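N-terminal domain of PorA (28-171) (Porphyromonas gingivalis ATCC 33277, PDB 6KJK) is the N-terminal domain of a type IX secretion cargo protein that appears to affect PorXY-SigP signaling. Local coordinates at residues 12-15 with 16-20. Numbering follows the deposited sequence.
Sequences AILE and NNATV
A tight local turn at the surface carries the chain from strand 12-13 of one beta sheet to strand 18-22 at the border of the other, and Glu-15 and Ala-18 close it. Ala-18 N donates to Glu-15 O at 3.1 Å; the bond is bent, 139° at the hydrogen, and the donor stands above the carbonyl plane. This is a type II beta turn, with Asn-16 extended at its second position and Asn-17 in the left-handed region (phi 66°) at its third, and it links the two sheets, in what looks like a beta-sandwich arrangement. A water links the Glu-15 carboxylate to the next peptide, its oxygen donating to Glu-15 OE2 (2.7 Å) and to Asn-16 O (2.9 Å). For Glu-15, a chi1 of 74° and an extended chain beyond CG carry the carboxylate to that water. Asn-16 OD1 accepts from Thr-126 N, tying the turn to strand 125-133, the parallel neighbour of strand 18-22. The apolar side is built on Leu-14: its CB meets Ala-18 CB at 4.0 Å, while CD1 reaches Val-20 CG2 at 3.9 Å, the side chains of Leu-14 and Val-20 crossing at about a right angle. Leu-14 also packs on Ile-7, Val-9 and Val-127.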
ATOM      1  N   ALA A  12       9.639  -4.383  11.374  1.00 12.54           N
ATOM      2  CA  ALA A  12       9.327  -3.229  12.223  1.00 11.22           C
ATOM      3  C   ALA A  12       7.850  -2.865  12.159  1.00 10.13           C
ATOM      4  O   ALA A  12       7.291  -2.706  11.060  1.00 11.56           O
ATOM      5  CB  ALA A  12      10.160  -2.045  11.810  1.00 12.81           C
ATOM      6  N   ILE A  13       7.249  -2.614  13.313  1.00 10.91           N
ATOM      7  CA  ILE A  13       5.936  -1.982  13.384  1.00 10.38           C
ATOM      8  C   ILE A  13       6.095  -0.503  13.044  1.00 10.93           C
ATOM      9  O   ILE A  13       6.905   0.203  13.657  1.00 11.45           O
ATOM     10  CB  ILE A  13       5.357  -2.157  14.795  1.00  9.54           C
ATOM     11  CG1 ILE A  13       5.093  -3.622  15.103  1.00 11.55           C
ATOM     12  CG2 ILE A  13       4.125  -1.279  14.987  1.00 11.65           C
ATOM     13  CD1 ILE A  13       4.706  -3.847  16.593  1.00 14.74           C
ATOM     14  N   LEU A  14       5.351  -0.017  12.061  1.00 10.43           N
ATOM     15  CA  LEU A  14       5.433   1.392  11.703  1.00  9.92           C
ATOM     16  C   LEU A  14       4.666   2.256  12.688  1.00  9.46           C
ATOM     17  O   LEU A  14       3.589   1.911  13.164  1.00 10.45           O
ATOM     18  CB  LEU A  14       4.808   1.618  10.337  1.00 10.92           C
ATOM     19  CG  LEU A  14       5.432   0.894   9.146  1.00 10.65           C
ATOM     20  CD1 LEU A  14       4.718   1.291   7.841  1.00 13.87           C
ATOM     21  CD2 LEU A  14       6.936   1.049   9.049  1.00 15.24           C
ATOM     22  N   GLU A  15       5.221   3.433  12.959  1.00 12.42           N
ATOM     23  CA  GLU A  15       4.378   4.429  13.600  1.00 15.29           C
ATOM     24  C   GLU A  15       3.228   4.799  12.662  1.00 14.71           C
ATOM     25  O   GLU A  15       3.354   4.703  11.441  1.00 15.26           O
ATOM     26  CB  GLU A  15       5.218   5.623  14.106  1.00 20.95           C
ATOM     27  CG  GLU A  15       5.745   6.599  13.089  1.00 24.31           C
ATOM     28  CD  GLU A  15       6.479   7.801  13.748  1.00 21.62           C
ATOM     29  OE1 GLU A  15       7.102   7.667  14.834  1.00 18.62           O
ATOM     30  OE2 GLU A  15       6.406   8.901  13.170  1.00 23.38           O
ATOM     31  N   ASN A  16       2.084   5.176  13.239  1.00 17.42           N
ATOM     32  CA  ASN A  16       0.967   5.562  12.392  1.00 20.51           C
ATOM     33  C   ASN A  16       1.354   6.761  11.545  1.00 17.94           C
ATOM     34  O   ASN A  16       2.150   7.603  11.967  1.00 17.25           O
ATOM     35  CB  ASN A  16      -0.265   5.903  13.203  1.00 19.21           C
ATOM     36  CG  ASN A  16      -1.511   5.872  12.359  1.00 22.79           C
ATOM     37  OD1 ASN A  16      -1.623   5.034  11.466  1.00 21.73           O
ATOM     38  ND2 ASN A  16      -2.464   6.752  12.644  1.00 25.93           N
ATOM     39  N   ASN A  17       0.838   6.800  10.315  1.00 16.00           N
ATOM     40  CA  ASN A  17       1.113   7.838   9.326  1.00 17.66           C
ATOM     41  C   ASN A  17       2.551   7.854   8.862  1.00 15.55           C
ATOM     42  O   ASN A  17       3.002   8.850   8.274  1.00 19.52           O
ATOM     43  CB  ASN A  17       0.694   9.233   9.804  1.00 22.65           C
ATOM     44  CG  ASN A  17      -0.776   9.324  10.056  1.00 28.25           C
ATOM     45  OD1 ASN A  17      -1.585   9.128   9.146  1.00 27.26           O
ATOM     46  ND2 ASN A  17      -1.144   9.582  11.302  1.00 31.41           N
ATOM     47  N   ALA A  18       3.303   6.777   9.110  1.00 15.59           N
ATOM     48  CA  ALA A  18       4.679   6.703   8.669  1.00 14.76           C
ATOM     49  C   ALA A  18       4.763   6.854   7.151  1.00 15.06           C
ATOM     50  O   ALA A  18       3.815   6.553   6.413  1.00 16.19           O
ATOM     51  CB  ALA A  18       5.290   5.345   9.048  1.00 15.85           C
ATOM     52  N   THR A  19       5.938   7.242   6.685  1.00 15.84           N
ATOM     53  CA  THR A  19       6.248   7.286   5.265  1.00 16.65           C
ATOM     54  C   THR A  19       7.351   6.282   4.959  1.00 17.89           C
ATOM     55  O   THR A  19       8.371   6.232   5.663  1.00 19.79           O
ATOM     56  CB  THR A  19       6.647   8.694   4.808  1.00 19.17           C
ATOM     57  OG1 THR A  19       5.539   9.572   5.034  1.00 20.78           O
ATOM     58  CG2 THR A  19       6.999   8.689   3.329  1.00 21.55           C
ATOM     59  N   VAL A  20       7.120   5.450   3.956  1.00 14.08           N
ATOM     60  CA  VAL A  20       8.013   4.385   3.531  1.00 16.36           C
ATOM     61  C   VAL A  20       8.435   4.684   2.107  1.00 14.91           C
ATOM     62  O   VAL A  20       7.576   4.820   1.212  1.00 15.46           O
ATOM     63  CB  VAL A  20       7.322   3.011   3.589  1.00 16.05           C
ATOM     64  CG1 VAL A  20       8.227   1.940   2.957  1.00 17.97           C
ATOM     65  CG2 VAL A  20       7.011   2.633   5.030  1.00 14.64           C
TER
HETATM   66  O   HOH W   1       4.555   8.961  11.261  1.00 23.76           O